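Uncharacterized protein PA2218 (Pseudomonas aeruginosa, PDB 2HDW) is uncharacterised but adopts the alpha/beta hydrolase fold and is probably a hydrolase, related to Escherichia coli YcjY. Local coordinates at residues A[71-75]-A[157-161]; A[78-82]-A[133-139]. All blocks are in the same frame, centred on the assembly; numbering follows the deposited sequence.

Contact 1 (A[71-75]-A[157-161]); sequences VTFAN and AAVDF
Residues 71-74 form the end of an extended edge strand, and residues 157-161 lie within a helix whose N-to-C direction makes 120° with it; the two short axes approach to 8.1 Å. The CA atoms pair Phe73 with Phe161 at 6.5 Å and Asn75 with Ala157 at 4.7 Å. Apolar packing dominates. Strand alternation turns Val71 and Phe73 toward the helix, Thr72 and Ala74 away. Phe73 (chi1 p) lays CD2 3.5 Å from Phe161 CB and CZ 3.9 Å from Ala158 CB, the small alanines leaving room for its ring. Phe161 (chi1 t) reaches back along the strand, CE2 3.5 Å from Val71 CG2. The two rings lie 24° from parallel, centroids 5.4 Å apart, but slide past each other with little overlap. Asn75 CB meets Ala157 CB at 3.4 Å. Polar links run through water: one bridges Ala74 O (2.7 Å) and Asp160 OD2 (2.8 Å), another Ala74 O (3.0 Å) and Ala157 O (2.9 Å). Such helix-on-sheet packing is the layering of the alpha/beta hydrolase fold.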
# COMPACT_ATOMS: atom_id res chain seq x y z
N VAL A 71 13.47 -10.79 -2.34
CA VAL A 71 12.92 -11.84 -3.19
C VAL A 71 12.12 -11.23 -4.33
O VAL A 71 11.86 -10.03 -4.36
CB VAL A 71 11.99 -12.77 -2.39
CG1 VAL A 71 12.76 -13.43 -1.25
CG2 VAL A 71 10.78 -11.99 -1.85
N THR A 72 11.74 -12.09 -5.28
CA THR A 72 10.94 -11.67 -6.42
C THR A 72 9.89 -12.74 -6.69
O THR A 72 10.03 -13.89 -6.27
CB THR A 72 11.81 -11.48 -7.69
OG1 THR A 72 12.33 -12.75 -8.11
CG2 THR A 72 12.95 -10.53 -7.42
N PHE A 73 8.83 -12.35 -7.39
CA PHE A 73 7.75 -13.26 -7.73
C PHE A 73 6.85 -12.57 -8.75
O PHE A 73 6.76 -11.33 -8.77
CB PHE A 73 6.96 -13.64 -6.47
CG PHE A 73 6.53 -12.45 -5.65
CD1 PHE A 73 5.42 -11.70 -6.03
CD2 PHE A 73 7.24 -12.08 -4.52
CE1 PHE A 73 5.03 -10.58 -5.28
CE2 PHE A 73 6.86 -10.97 -3.77
CZ PHE A 73 5.75 -10.22 -4.15
N ALA A 74 6.18 -13.35 -9.59
CA ALA A 74 5.33 -12.75 -10.62
C ALA A 74 3.85 -12.73 -10.25
O ALA A 74 3.40 -13.48 -9.38
CB ALA A 74 5.52 -13.49 -11.94
N ASN A 75 3.08 -11.84 -10.89
CA ASN A 75 1.65 -11.80 -10.64
C ASN A 75 0.96 -12.42 -11.85
O ASN A 75 1.62 -12.77 -12.83
CB ASN A 75 1.15 -10.37 -10.38
CG ASN A 75 1.31 -9.44 -11.57
OD1 ASN A 75 1.44 -9.87 -12.72
ND2 ASN A 75 1.28 -8.14 -11.30
N ALA A 157 -0.49 -11.68 -5.43
CA ALA A 157 0.71 -12.26 -6.01
C ALA A 157 1.72 -12.39 -4.88
O ALA A 157 2.52 -13.34 -4.85
CB ALA A 157 1.27 -11.34 -7.10
N ALA A 158 1.68 -11.45 -3.94
CA ALA A 158 2.57 -11.46 -2.79
C ALA A 158 2.17 -12.60 -1.86
O ALA A 158 3.02 -13.28 -1.29
CB ALA A 158 2.51 -10.12 -2.05
N VAL A 159 0.86 -12.81 -1.71
CA VAL A 159 0.37 -13.90 -0.86
C VAL A 159 0.80 -15.22 -1.50
O VAL A 159 1.13 -16.18 -0.79
CB VAL A 159 -1.16 -13.84 -0.72
CG1 VAL A 159 -1.67 -15.09 -0.00
CG2 VAL A 159 -1.56 -12.60 0.07
N ASP A 160 0.79 -15.27 -2.83
CA ASP A 160 1.21 -16.48 -3.55
C ASP A 160 2.63 -16.88 -3.12
O ASP A 160 2.91 -18.05 -2.86
CB ASP A 160 1.25 -16.24 -5.07
CG ASP A 160 -0.13 -16.29 -5.71
OD1 ASP A 160 -1.12 -16.61 -5.03
OD2 ASP A 160 -0.20 -16.02 -6.93
N PHE A 161 3.52 -15.90 -3.06
CA PHE A 161 4.91 -16.16 -2.70
C PHE A 161 5.13 -16.51 -1.24
O PHE A 161 5.72 -17.54 -0.92
CB PHE A 161 5.80 -14.97 -3.06
CG PHE A 161 7.25 -15.19 -2.74
CD1 PHE A 161 8.06 -15.92 -3.59
CD2 PHE A 161 7.78 -14.71 -1.55
CE1 PHE A 161 9.39 -16.17 -3.27
CE2 PHE A 161 9.12 -14.95 -1.22
CZ PHE A 161 9.92 -15.69 -2.08
O HOH W 1 0.93 -14.56 -9.10
O HOH W 2 3.70 -15.03 -6.87

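Contact 2 (A[78-82]-A[133-139]); sequences GITLA and SYTGESG
In this alpha/beta hydrolase fold, the loop following strand 126-130 folds against the start of strand 80-88, with a type II' turn from Thr135 to Ser138. Gly136, at phi/psi 56/-130, suits the turn because positive phi favours glycine. CA atoms of Leu81 and Ser138 lie 4.2 Å apart, those of Thr80 and Gly139 5.4 Å. Within the loop, Tyr134 N donates to Gly139 O (2.9 Å), while Ser138 N bonds weakly to Thr135 O (3.0 Å). Ser133 OG is hydrogen-bonded to Asp154 OD1, and Thr80 OG1 to Asn47 N. Glu137 OE1 forms salt bridges with Lys109 NZ and Lys70 NZ, while Glu137 CB sits 3.7 Å from Ala82 CB. Ile79 (chi1 m, chi2 t) packs into the mouth of the loop, CD1 3.5 Å from both Tyr134 CZ and Ser133 OG. Two hydrogen bonds tie the segments together: Ala82 N to Ser138 OG (chi1 m) at 2.9 Å, this hydroxyl also pairing with Asp131 O, and Gly139 N to Thr80 O at 2.8 Å, nearly straight at 169°.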
# COMPACT_ATOMS: atom_id res chain seq x y z
N GLY A 78 1.65 -11.27 -15.50
CA GLY A 78 3.00 -11.40 -16.04
C GLY A 78 4.06 -10.44 -15.55
O GLY A 78 5.16 -10.39 -16.12
N ILE A 79 3.77 -9.68 -14.51
CA ILE A 79 4.76 -8.73 -14.00
C ILE A 79 5.48 -9.32 -12.79
O ILE A 79 4.84 -9.89 -11.90
CB ILE A 79 4.09 -7.39 -13.60
CG1 ILE A 79 3.30 -6.84 -14.79
CG2 ILE A 79 5.15 -6.38 -13.15
CD1 ILE A 79 2.59 -5.52 -14.53
N THR A 80 6.80 -9.20 -12.78
CA THR A 80 7.62 -9.71 -11.68
C THR A 80 7.85 -8.59 -10.68
O THR A 80 8.31 -7.50 -11.04
CB THR A 80 8.98 -10.22 -12.19
OG1 THR A 80 8.76 -11.30 -13.11
CG2 THR A 80 9.84 -10.71 -11.03
N LEU A 81 7.51 -8.85 -9.42
CA LEU A 81 7.65 -7.86 -8.36
C LEU A 81 8.85 -8.12 -7.46
O LEU A 81 9.28 -9.26 -7.29
CB LEU A 81 6.38 -7.83 -7.51
CG LEU A 81 5.04 -7.74 -8.25
CD1 LEU A 81 3.90 -7.81 -7.25
CD2 LEU A 81 4.97 -6.44 -9.05
N ALA A 82 9.38 -7.05 -6.88
CA ALA A 82 10.51 -7.14 -5.96
C ALA A 82 9.98 -6.91 -4.55
O ALA A 82 9.04 -6.14 -4.36
CB ALA A 82 11.57 -6.10 -6.31
N SER A 133 3.53 -3.29 -8.99
CA SER A 133 3.87 -3.40 -10.41
C SER A 133 4.26 -2.04 -10.99
O SER A 133 3.69 -1.02 -10.63
CB SER A 133 2.67 -3.94 -11.21
OG SER A 133 2.51 -5.35 -11.04
N TYR A 134 5.25 -2.04 -11.89
CA TYR A 134 5.72 -0.82 -12.55
C TYR A 134 6.47 0.18 -11.66
O TYR A 134 6.88 1.23 -12.15
CB TYR A 134 4.56 -0.07 -13.20
CG TYR A 134 3.71 -0.87 -14.15
CD1 TYR A 134 4.14 -1.13 -15.46
CD2 TYR A 134 2.46 -1.34 -13.76
CE1 TYR A 134 3.33 -1.85 -16.34
CE2 TYR A 134 1.65 -2.06 -14.64
CZ TYR A 134 2.08 -2.31 -15.92
OH TYR A 134 1.28 -3.04 -16.76
N THR A 135 6.65 -0.14 -10.37
CA THR A 135 7.33 0.79 -9.47
C THR A 135 8.46 0.17 -8.66
O THR A 135 8.63 -1.04 -8.63
CB THR A 135 6.33 1.42 -8.46
OG1 THR A 135 5.90 0.43 -7.52
CG2 THR A 135 5.11 1.97 -9.20
N GLY A 136 9.24 1.03 -7.99
CA GLY A 136 10.35 0.57 -7.19
C GLY A 136 11.33 -0.29 -7.97
O GLY A 136 11.78 0.09 -9.04
N GLU A 137 11.65 -1.46 -7.42
CA GLU A 137 12.57 -2.37 -8.10
C GLU A 137 11.82 -3.42 -8.91
O GLU A 137 12.43 -4.24 -9.59
CB GLU A 137 13.49 -3.06 -7.08
CG GLU A 137 14.39 -2.09 -6.34
CD GLU A 137 15.40 -2.79 -5.47
OE1 GLU A 137 15.00 -3.42 -4.48
OE2 GLU A 137 16.61 -2.71 -5.79
N SER A 138 10.49 -3.39 -8.84
CA SER A 138 9.68 -4.34 -9.60
C SER A 138 9.78 -4.06 -11.10
O SER A 138 10.20 -2.98 -11.53
CB SER A 138 8.22 -4.25 -9.17
OG SER A 138 8.05 -4.71 -7.85
N GLY A 139 9.39 -5.05 -11.89
CA GLY A 139 9.41 -4.91 -13.34
C GLY A 139 8.16 -4.21 -13.83
O GLY A 139 7.32 -3.78 -13.04

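How the contacts relate
The centres of contacts 1 and 2 lie about 10 Å apart, on the same side of the chain's centre, and both reach one mixed sheet through the neighbouring antiparallel strands 66-74 and 80-88. Phe73 O and Leu81 N, 2.7 Å apart in a probable hydrogen bond, join the contacts directly. Along the chain the order is 71-75, 78-82, 133-139, 157-161, so contact 2 is nested inside the loop closed by contact 1. Asp154, on helix 148-164, pairs with both Asn75 of contact 1 and Ser133 of contact 2. The sheet's first two strands are thus joined both to that helix and to the loop preceding it.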